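Local coordinates for protein putative sarcosine dimethylglycine methyltransferase (Galdieria sulphuraria, PDB 2O57) that is of unknown function but probably transfers methyl groups from S-adenosylmethionine to sarcosine and dimethylglycine, at residues A[87-92]-A[109-114]; A[140-145]-A[166-171]; A[189-194]-A[283-288]; A[229-234]-A[287-292]. All blocks are in the same frame, centred on the assembly; numbering follows the deposited sequence.

Interaction 1: residues A[87-92]-A[109-114]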
# COMPACT_ATOMS: atom_id res chain seq x y z
N LEU A 87 -5.92 -12.45 -16.72
CA LEU A 87 -4.73 -13.21 -17.02
C LEU A 87 -3.87 -13.29 -15.76
O LEU A 87 -3.52 -12.25 -15.15
CB LEU A 87 -3.98 -12.53 -18.16
CG LEU A 87 -2.61 -13.10 -18.50
CD1 LEU A 87 -2.72 -14.60 -18.96
CD2 LEU A 87 -1.84 -12.21 -19.47
N ASP A 88 -3.55 -14.52 -15.34
CA ASP A 88 -2.69 -14.67 -14.15
C ASP A 88 -1.29 -15.03 -14.63
O ASP A 88 -1.06 -16.14 -15.12
CB ASP A 88 -3.22 -15.71 -13.16
CG ASP A 88 -2.36 -15.82 -11.88
OD1 ASP A 88 -1.20 -15.33 -11.83
OD2 ASP A 88 -2.87 -16.41 -10.92
N LEU A 89 -0.36 -14.08 -14.48
CA LEU A 89 1.02 -14.25 -14.91
C LEU A 89 1.83 -14.87 -13.77
O LEU A 89 2.06 -14.24 -12.74
CB LEU A 89 1.60 -12.90 -15.38
CG LEU A 89 1.09 -12.31 -16.70
CD1 LEU A 89 1.75 -10.98 -16.96
CD2 LEU A 89 1.43 -13.25 -17.90
N GLY A 90 2.23 -16.11 -13.95
CA GLY A 90 3.00 -16.82 -12.92
C GLY A 90 2.04 -17.51 -11.98
O GLY A 90 2.21 -17.46 -10.77
N ALA A 91 1.03 -18.17 -12.54
CA ALA A 91 -0.09 -18.66 -11.74
C ALA A 91 0.19 -19.82 -10.73
O ALA A 91 -0.65 -20.12 -9.90
CB ALA A 91 -1.22 -19.04 -12.70
N GLY A 92 1.33 -20.49 -10.86
CA GLY A 92 1.71 -21.59 -9.96
C GLY A 92 0.69 -22.70 -10.09
O GLY A 92 0.37 -23.13 -11.20
N ASP A 109 -7.32 -16.88 -17.29
CA ASP A 109 -6.34 -17.69 -18.01
C ASP A 109 -5.04 -17.63 -17.21
O ASP A 109 -4.54 -16.54 -16.92
CB ASP A 109 -6.07 -17.14 -19.41
CG ASP A 109 -7.28 -17.27 -20.33
OD1 ASP A 109 -8.16 -18.11 -20.10
OD2 ASP A 109 -7.33 -16.54 -21.31
N CYS A 110 -4.48 -18.80 -16.90
CA CYS A 110 -3.22 -18.87 -16.16
C CYS A 110 -2.10 -19.06 -17.18
O CYS A 110 -2.23 -19.88 -18.11
CB CYS A 110 -3.25 -20.05 -15.17
SG CYS A 110 -4.45 -19.93 -13.87
N LEU A 111 -1.02 -18.29 -17.03
CA LEU A 111 0.18 -18.49 -17.84
C LEU A 111 1.30 -18.85 -16.90
O LEU A 111 1.58 -18.12 -15.95
CB LEU A 111 0.54 -17.26 -18.67
CG LEU A 111 1.68 -17.48 -19.68
CD1 LEU A 111 1.26 -18.44 -20.77
CD2 LEU A 111 2.04 -16.11 -20.30
N ASN A 112 1.94 -19.99 -17.15
CA ASN A 112 2.94 -20.45 -16.22
C ASN A 112 3.98 -21.28 -16.98
O ASN A 112 3.62 -22.02 -17.91
CB ASN A 112 2.24 -21.30 -15.15
CG ASN A 112 3.06 -21.49 -13.89
OD1 ASN A 112 3.45 -20.52 -13.24
ND2 ASN A 112 3.23 -22.75 -13.48
N ILE A 113 5.24 -21.16 -16.56
CA ILE A 113 6.36 -21.80 -17.25
C ILE A 113 6.60 -23.24 -16.78
O ILE A 113 7.30 -23.97 -17.45
CB ILE A 113 7.68 -20.95 -17.15
CG1 ILE A 113 8.68 -21.31 -18.26
CG2 ILE A 113 8.34 -21.04 -15.76
CD1 ILE A 113 8.26 -20.89 -19.70
N ALA A 114 6.04 -23.64 -15.64
CA ALA A 114 6.36 -24.94 -15.06
C ALA A 114 5.28 -25.95 -15.44
O ALA A 114 4.16 -25.88 -14.94
CB ALA A 114 6.53 -24.81 -13.55

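Interaction 2: residues A[140-145]-A[166-171]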
# COMPACT_ATOMS: atom_id res chain seq x y z
N SER A 140 5.72 -18.00 -21.65
CA SER A 140 6.63 -16.99 -21.14
C SER A 140 5.94 -15.62 -21.13
O SER A 140 5.17 -15.35 -22.04
CB SER A 140 7.83 -16.95 -22.08
OG SER A 140 8.61 -15.79 -21.88
N PHE A 141 6.25 -14.77 -20.13
CA PHE A 141 5.74 -13.39 -20.09
C PHE A 141 6.34 -12.54 -21.21
O PHE A 141 5.81 -11.46 -21.48
CB PHE A 141 6.11 -12.64 -18.79
CG PHE A 141 5.81 -13.37 -17.52
CD1 PHE A 141 5.00 -14.50 -17.50
CD2 PHE A 141 6.34 -12.88 -16.31
CE1 PHE A 141 4.71 -15.16 -16.30
CE2 PHE A 141 6.07 -13.52 -15.11
CZ PHE A 141 5.26 -14.68 -15.10
N LEU A 142 7.43 -13.01 -21.82
CA LEU A 142 8.07 -12.30 -22.93
C LEU A 142 7.30 -12.55 -24.24
O LEU A 142 7.45 -11.81 -25.20
CB LEU A 142 9.54 -12.70 -23.06
CG LEU A 142 10.37 -12.52 -21.79
CD1 LEU A 142 11.85 -12.93 -21.98
CD2 LEU A 142 10.28 -11.09 -21.30
N GLU A 143 6.45 -13.58 -24.25
CA GLU A 143 5.67 -13.91 -25.42
C GLU A 143 4.31 -14.49 -25.00
O GLU A 143 4.04 -15.69 -25.14
CB GLU A 143 6.45 -14.90 -26.29
CG GLU A 143 6.15 -14.80 -27.77
CD GLU A 143 6.99 -15.76 -28.61
OE1 GLU A 143 6.38 -16.67 -29.24
OE2 GLU A 143 8.25 -15.63 -28.61
N ILE A 144 3.46 -13.62 -24.48
CA ILE A 144 2.18 -14.07 -23.97
C ILE A 144 1.40 -14.62 -25.17
O ILE A 144 1.21 -13.91 -26.16
CB ILE A 144 1.42 -12.95 -23.22
CG1 ILE A 144 2.28 -12.40 -22.05
CG2 ILE A 144 0.07 -13.46 -22.76
CD1 ILE A 144 1.64 -11.18 -21.27
N PRO A 145 1.01 -15.93 -25.11
CA PRO A 145 0.44 -16.59 -26.28
C PRO A 145 -1.03 -16.23 -26.41
O PRO A 145 -1.88 -17.10 -26.28
CB PRO A 145 0.63 -18.09 -25.95
CG PRO A 145 0.48 -18.15 -24.43
CD PRO A 145 1.10 -16.83 -23.94
N LYS A 166 12.60 -7.03 -18.22
CA LYS A 166 11.43 -6.36 -17.61
C LYS A 166 10.70 -5.44 -18.58
O LYS A 166 9.48 -5.35 -18.51
CB LYS A 166 11.82 -5.59 -16.34
CG LYS A 166 12.52 -6.41 -15.22
CD LYS A 166 11.56 -7.14 -14.31
CE LYS A 166 12.27 -7.62 -13.02
NZ LYS A 166 13.28 -8.67 -13.30
N LEU A 167 11.43 -4.75 -19.47
CA LEU A 167 10.76 -3.92 -20.47
C LEU A 167 9.83 -4.78 -21.34
O LEU A 167 8.70 -4.43 -21.59
CB LEU A 167 11.73 -3.11 -21.36
CG LEU A 167 11.07 -2.25 -22.47
CD1 LEU A 167 10.02 -1.25 -21.91
CD2 LEU A 167 12.08 -1.54 -23.44
N LYS A 168 10.33 -5.89 -21.86
CA LYS A 168 9.49 -6.77 -22.68
C LYS A 168 8.25 -7.31 -21.93
O LYS A 168 7.16 -7.36 -22.51
CB LYS A 168 10.34 -7.91 -23.28
CG LYS A 168 9.59 -8.80 -24.26
CD LYS A 168 8.97 -8.01 -25.42
CE LYS A 168 8.39 -9.01 -26.44
NZ LYS A 168 7.67 -8.29 -27.51
N VAL A 169 8.41 -7.66 -20.64
CA VAL A 169 7.29 -8.04 -19.74
C VAL A 169 6.21 -6.96 -19.75
O VAL A 169 5.05 -7.23 -20.05
CB VAL A 169 7.76 -8.28 -18.28
CG1 VAL A 169 6.58 -8.63 -17.35
CG2 VAL A 169 8.83 -9.39 -18.24
N PHE A 170 6.60 -5.73 -19.46
CA PHE A 170 5.63 -4.65 -19.44
C PHE A 170 5.05 -4.35 -20.84
O PHE A 170 3.89 -4.01 -20.94
CB PHE A 170 6.23 -3.38 -18.78
CG PHE A 170 6.18 -3.43 -17.27
CD1 PHE A 170 5.00 -3.10 -16.57
CD2 PHE A 170 7.32 -3.79 -16.55
CE1 PHE A 170 4.95 -3.18 -15.17
CE2 PHE A 170 7.30 -3.83 -15.16
CZ PHE A 170 6.11 -3.54 -14.45
N GLN A 171 5.83 -4.53 -21.91
CA GLN A 171 5.29 -4.33 -23.27
C GLN A 171 4.18 -5.37 -23.56
O GLN A 171 3.16 -5.04 -24.18
CB GLN A 171 6.41 -4.43 -24.33
CG GLN A 171 7.31 -3.19 -24.38
CD GLN A 171 8.50 -3.36 -25.28
OE1 GLN A 171 8.98 -4.47 -25.49
NE2 GLN A 171 8.99 -2.26 -25.83

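Interaction 3: residues A[189-194]-A[283-288]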
# COMPACT_ATOMS: atom_id res chain seq x y z
N MSE A 189 11.38 -6.93 -4.14
CA MSE A 189 12.15 -5.94 -4.90
C MSE A 189 13.26 -5.30 -4.08
O MSE A 189 13.35 -5.56 -2.89
CB MSE A 189 11.26 -4.89 -5.60
CG MSE A 189 10.02 -4.38 -4.92
SE MSE A 189 8.92 -3.27 -6.22
CE MSE A 189 7.67 -4.31 -6.94
N LYS A 190 14.11 -4.51 -4.74
CA LYS A 190 15.02 -3.65 -4.03
C LYS A 190 14.35 -2.28 -3.86
O LYS A 190 13.44 -1.90 -4.63
CB LYS A 190 16.39 -3.53 -4.76
CG LYS A 190 16.37 -2.77 -6.12
CD LYS A 190 17.78 -2.72 -6.81
CE LYS A 190 17.88 -1.49 -7.71
NZ LYS A 190 19.09 -1.52 -8.61
N GLU A 191 14.76 -1.57 -2.81
CA GLU A 191 14.35 -0.18 -2.62
C GLU A 191 14.93 0.70 -3.74
O GLU A 191 16.07 0.49 -4.17
CB GLU A 191 14.80 0.32 -1.24
CG GLU A 191 14.07 -0.37 -0.11
CD GLU A 191 12.79 0.35 0.25
OE1 GLU A 191 12.46 1.35 -0.46
OE2 GLU A 191 12.13 -0.05 1.22
N ASP A 192 14.14 1.68 -4.21
CA ASP A 192 14.64 2.70 -5.16
C ASP A 192 15.93 3.31 -4.63
O ASP A 192 16.04 3.61 -3.44
CB ASP A 192 13.65 3.86 -5.37
CG ASP A 192 12.33 3.44 -6.00
OD1 ASP A 192 12.27 2.51 -6.81
OD2 ASP A 192 11.32 4.11 -5.68
N GLY A 193 16.90 3.49 -5.51
CA GLY A 193 18.19 4.12 -5.14
C GLY A 193 19.25 3.17 -4.60
O GLY A 193 20.35 3.59 -4.27
N ILE A 194 18.93 1.88 -4.51
CA ILE A 194 19.89 0.86 -4.08
C ILE A 194 20.62 0.35 -5.33
O ILE A 194 19.98 -0.13 -6.26
CB ILE A 194 19.21 -0.26 -3.25
CG1 ILE A 194 19.04 0.16 -1.78
CG2 ILE A 194 20.08 -1.57 -3.20
CD1 ILE A 194 18.11 1.28 -1.54
N LYS A 283 17.45 -2.21 2.37
CA LYS A 283 17.84 -2.38 0.97
C LYS A 283 16.74 -3.03 0.10
O LYS A 283 16.69 -2.80 -1.08
CB LYS A 283 19.10 -3.23 0.82
CG LYS A 283 20.32 -2.67 1.59
CD LYS A 283 21.56 -3.39 1.15
CE LYS A 283 22.80 -2.77 1.76
NZ LYS A 283 23.37 -3.77 2.72
N LEU A 284 15.92 -3.88 0.71
CA LEU A 284 14.96 -4.71 -0.01
C LEU A 284 13.56 -4.47 0.53
O LEU A 284 13.38 -4.14 1.70
CB LEU A 284 15.30 -6.19 0.13
CG LEU A 284 16.72 -6.59 -0.30
CD1 LEU A 284 16.90 -8.12 -0.05
CD2 LEU A 284 16.96 -6.30 -1.76
N THR A 285 12.58 -4.67 -0.33
CA THR A 285 11.18 -4.53 0.11
C THR A 285 10.25 -5.48 -0.63
O THR A 285 10.67 -6.18 -1.53
CB THR A 285 10.68 -3.04 -0.01
OG1 THR A 285 9.41 -2.91 0.61
CG2 THR A 285 10.58 -2.55 -1.47
N TRP A 286 8.99 -5.52 -0.23
CA TRP A 286 7.99 -6.25 -0.99
C TRP A 286 7.07 -5.19 -1.55
O TRP A 286 6.42 -4.49 -0.79
CB TRP A 286 7.22 -7.25 -0.11
CG TRP A 286 6.13 -8.02 -0.87
CD1 TRP A 286 6.30 -8.77 -2.01
CD2 TRP A 286 4.76 -8.10 -0.53
NE1 TRP A 286 5.09 -9.27 -2.41
CE2 TRP A 286 4.13 -8.91 -1.50
CE3 TRP A 286 4.00 -7.57 0.53
CZ2 TRP A 286 2.76 -9.21 -1.47
CZ3 TRP A 286 2.62 -7.88 0.57
CH2 TRP A 286 2.03 -8.69 -0.43
N GLY A 287 7.04 -5.08 -2.87
CA GLY A 287 6.34 -4.01 -3.57
C GLY A 287 5.00 -4.46 -4.09
O GLY A 287 4.81 -5.64 -4.38
N GLY A 288 4.06 -3.53 -4.20
CA GLY A 288 2.75 -3.84 -4.79
C GLY A 288 2.39 -2.65 -5.67
O GLY A 288 2.70 -1.50 -5.30
O HOH W 1 13.64 -1.83 3.00

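Interaction 4: residues A[229-234]-A[287-292]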
# COMPACT_ATOMS: atom_id res chain seq x y z
N LEU A 229 -1.48 3.76 -10.86
CA LEU A 229 -2.61 4.22 -10.04
C LEU A 229 -2.24 4.35 -8.58
O LEU A 229 -2.64 5.32 -7.94
CB LEU A 229 -3.76 3.23 -10.13
CG LEU A 229 -4.44 2.99 -11.49
CD1 LEU A 229 -5.65 2.03 -11.33
CD2 LEU A 229 -4.89 4.29 -12.14
N ARG A 230 -1.48 3.39 -8.07
CA ARG A 230 -1.06 3.35 -6.67
C ARG A 230 0.10 2.37 -6.48
O ARG A 230 0.23 1.40 -7.25
CB ARG A 230 -2.24 2.98 -5.78
CG ARG A 230 -2.88 1.60 -6.06
CD ARG A 230 -4.19 1.40 -5.32
NE ARG A 230 -5.32 1.98 -6.07
CZ ARG A 230 -6.53 1.43 -6.17
NH1 ARG A 230 -6.85 0.30 -5.54
NH2 ARG A 230 -7.46 2.04 -6.90
N THR A 231 0.90 2.61 -5.43
CA THR A 231 1.99 1.72 -5.05
C THR A 231 2.07 1.52 -3.54
O THR A 231 1.54 2.33 -2.73
CB THR A 231 3.36 2.21 -5.60
OG1 THR A 231 3.74 3.44 -4.99
CG2 THR A 231 3.33 2.41 -7.11
N PHE A 232 2.74 0.42 -3.16
CA PHE A 232 2.81 -0.05 -1.80
C PHE A 232 4.21 -0.62 -1.62
O PHE A 232 4.74 -1.28 -2.52
CB PHE A 232 1.77 -1.18 -1.56
CG PHE A 232 0.33 -0.80 -1.89
CD1 PHE A 232 -0.54 -0.34 -0.90
CD2 PHE A 232 -0.15 -0.92 -3.19
CE1 PHE A 232 -1.87 0.02 -1.22
CE2 PHE A 232 -1.46 -0.54 -3.51
CZ PHE A 232 -2.32 -0.08 -2.54
N SER A 233 4.82 -0.31 -0.48
CA SER A 233 6.13 -0.89 -0.15
C SER A 233 5.97 -1.41 1.27
O SER A 233 5.61 -0.64 2.18
CB SER A 233 7.24 0.16 -0.26
OG SER A 233 8.48 -0.32 0.28
N ARG A 234 6.17 -2.71 1.44
CA ARG A 234 5.99 -3.33 2.75
C ARG A 234 7.25 -4.09 3.11
O ARG A 234 7.25 -5.33 3.01
CB ARG A 234 4.80 -4.27 2.71
CG ARG A 234 3.46 -3.55 2.41
CD ARG A 234 2.33 -4.57 2.30
NE ARG A 234 1.06 -4.01 1.83
CZ ARG A 234 0.10 -3.60 2.65
NH1 ARG A 234 0.25 -3.68 3.99
NH2 ARG A 234 -1.03 -3.14 2.12
N GLY A 287 7.04 -5.08 -2.87
CA GLY A 287 6.34 -4.01 -3.57
C GLY A 287 5.00 -4.46 -4.09
O GLY A 287 4.81 -5.64 -4.38
N GLY A 288 4.06 -3.53 -4.20
CA GLY A 288 2.75 -3.84 -4.79
C GLY A 288 2.39 -2.65 -5.67
O GLY A 288 2.70 -1.50 -5.30
N MSE A 289 1.76 -2.89 -6.82
CA MSE A 289 1.37 -1.80 -7.71
C MSE A 289 0.11 -2.10 -8.50
O MSE A 289 -0.16 -3.24 -8.83
CB MSE A 289 2.47 -1.48 -8.72
CG MSE A 289 3.88 -1.54 -8.14
SE MSE A 289 5.32 -1.37 -9.40
CE MSE A 289 5.14 0.54 -9.87
N LEU A 290 -0.64 -1.05 -8.84
CA LEU A 290 -1.74 -1.18 -9.79
C LEU A 290 -1.54 -0.18 -10.90
O LEU A 290 -1.14 0.98 -10.66
CB LEU A 290 -3.09 -0.98 -9.13
CG LEU A 290 -3.71 -2.20 -8.45
CD1 LEU A 290 -3.07 -2.36 -7.00
CD2 LEU A 290 -5.15 -1.86 -8.37
N PHE A 291 -1.80 -0.64 -12.11
CA PHE A 291 -1.64 0.18 -13.30
C PHE A 291 -2.94 0.16 -14.07
O PHE A 291 -3.72 -0.78 -13.94
CB PHE A 291 -0.58 -0.42 -14.23
CG PHE A 291 0.76 -0.65 -13.59
CD1 PHE A 291 1.71 0.36 -13.53
CD2 PHE A 291 1.09 -1.92 -13.10
CE1 PHE A 291 2.97 0.13 -12.96
CE2 PHE A 291 2.35 -2.16 -12.55
CZ PHE A 291 3.29 -1.14 -12.48
N ARG A 292 -3.16 1.18 -14.88
CA ARG A 292 -4.23 1.11 -15.86
C ARG A 292 -3.69 1.43 -17.25
O ARG A 292 -2.82 2.29 -17.41
CB ARG A 292 -5.39 2.05 -15.50
CG ARG A 292 -6.61 1.91 -16.42
CD ARG A 292 -7.74 2.90 -16.15
NE ARG A 292 -8.42 2.76 -14.86
CZ ARG A 292 -9.41 1.90 -14.56
NH1 ARG A 292 -9.87 1.00 -15.45
NH2 ARG A 292 -9.92 1.95 -13.35

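Interaction 1: residues A[87-92]-A[109-114]
Asp88 sits opposite Cys110 on two neighbouring parallel strands, and both of its backbone polar groups are spent on the strand alongside. Its N donates to Asp109 O at 2.7 Å, while its O accepts from Leu111 N at 2.9 Å in an almost straight bond (178° at the hydrogen). Further on, Gly90 N reaches Leu111 O at 2.9 Å. A weak bond from Ala91 N makes that oxygen a double acceptor just where strand 85-89 ends. A side chain takes over from there: Asn112 carries CG anti to its backbone N (chi1 -162°), and its OD1 accepts from Gly92 N at 3.2 Å, the donor standing above the amide plane. ND2 of the same amide donates to Gln117 OE1, so both ends of the group are used. The carboxylate of Asp109 is satisfied elsewhere, by Lys85, Thr135 and Tyr151. On one face of the sheet Leu89 CD2 lies 3.8 Å from Leu111 CD2, the two side chains running side by side; on the face of Cys110, Ala91 CB presses against Cys110 CB at a tight 3.4 Å. At Gly90 a CB would jam against the preceding carbonyl oxygen. Backbone bonds and one amide thus hold the glycine-rich turn of the first beta-alpha-beta unit in shape, consistent with the cofactor-binding turn of Rossmann-like methyltransferases.

Interaction 2: residues A[140-145]-A[166-171]
Leu142 turns its CG beside its own backbone N, anti to the carbonyl carbon (chi1 -55°), and Lys168 of the helix sends CG anti to its backbone N and then bends at chi2 (56°), bringing CD round toward the 140-145 loop. The two side chains cross obliquely. Leu142 CD2 rests 3.7 Å from Lys168 CB, and the lysine chain then runs past the leucine backbone until CE comes 3.2 Å from Leu142 O. The same methyl, Leu142 CD2, also meets Val169 CG2 at 3.8 Å. Val169 CG2 also lies 4.3 Å from Phe141 CB, while Val169 CG1 approaches the Phe141 ring obliquely. No hydrogen bond spans the two segments; within the loop, a type I turn is closed by Glu143 N to Ser140 O at 3.1 Å, and in an ST turn Ser140 OG accepts from Leu142 N at 3.0 Å. An alanine in place of Lys168 would keep CB, but would probably leave Leu142 O without the covering CE and Glu172 without its weak, long ion pair. Glu172 also accepts from Ile144 N through OE1, a polar tie between loop and helix just beyond the contact. The loop follows strand 134-138 and leads to strand 151-157; its Ile144 packs on Leu87, Leu89 and Leu111 of strands 85-89 and 107-112, while helix 166-176 covers it and sets Phe170 edge-to-face against Tyr217 of helix 214-223.

Interaction 3: residues A[189-194]-A[283-288]
Met189 and Thr285 form a hydrogen-bonded antiparallel pair where the end of strand 181-190 meets the start of strand 284-293. Met189 N donates to Thr285 O at 2.8 Å, and Thr285 N returns a bond to Met189 O, also at 2.8 Å. One step further, Glu191 N donates to Lys283 O at 2.9 Å as the chain enters the type II turn 191-194. Met189, deposited as selenomethionine, lays its CE 3.6 Å from Gly287 CA; a CB on that glycine would run into the selenium. Glu191 bends at chi2 (-88°) and crosses Thr285 at about a right angle, its OE2 lying 3.5 Å from Thr285 CB. A water bridges the same OE2 to Leu284 O, while OE1 makes a salt bridge to Arg218 of the second subunit. An alanine at Glu191 would probably leave that arginine without this mate and the water without one of its two acceptors. Thr285 OG1 turns instead to Ser233 OG. Strand 284-293, inserted antiparallel between 181-190 and 226-233, is the reversed seventh strand typical of the class I methyltransferase fold.

Interaction 4: residues A[229-234]-A[287-292]
Arg230 and Leu290 lie side by side on the closely packed face of this antiparallel pair. Arg230 CG, set between its backbone N and carbonyl carbon (chi1 60°), comes 4.0 Å from Leu290 CB. Leu290 CD2 sits over one face of the guanidinium, near its rim and 3.9 Å from Arg230 NH1. Beside them the Phe232 ring turns an edge to the opposing backbone, its CD2 3.6 Å from Gly288 O, and meets Trp69 edge-to-face. Gly288 has only backbone here: a CB would come close to Phe232 CB, and two bonds tie it to Phe232, N to O in each direction at 2.9 Å. The guanidinium is gripped from outside by Glu73 and by Asp236 of the second subunit. The other face is sparser. There Thr231 CG2 touches Met289 CE at 3.8 Å, Thr231 remains partly exposed, and Ser233 passes Gly287 without side-chain contact. At the far end Leu229 and Arg230 both face Leu290 in a classic beta bulge: Leu229 N donates to Leu290 O at 2.8 Å, and Leu290 N to Arg230 O at 3.0 Å. Beyond the bulge, Leu229 CD2 rests on Arg292 CB at 4.1 Å. Thr231, Phe232 and Ser233 pair in turn with an antiparallel strand of the second subunit, carrying the sheet across the interface. A reversed strand, here 284-293, beside the edge strand 226-233 is characteristic of the class I methyltransferase sheet; in this assembly that edge joins the second subunit.

How the interactions relate
Along the chain interactions 1 and 2 come first, in series, and both fall within the methyltransferase domain; interactions 3 and 4 open later and end together on strand 284-293, sharing Gly287 and Gly288. Interactions 1, 3 and 4 all belong to one seven-stranded sheet, but interaction 1 is in its parallel half. The centre of interaction 1 is about 24 Å from the centre of interaction 3 and about 20 Å from the centre of interaction 4. Interaction 2 touches both interaction 1 and interaction 4: Phe141 CZ packs 3.5 Å from Gly90 N, and Phe170 CE1 sits 3.8 Å from Phe291 CZ. The glycine-rich turn, probably at the cofactor, is thus linked by packing to the antiparallel edge where the second subunit joins.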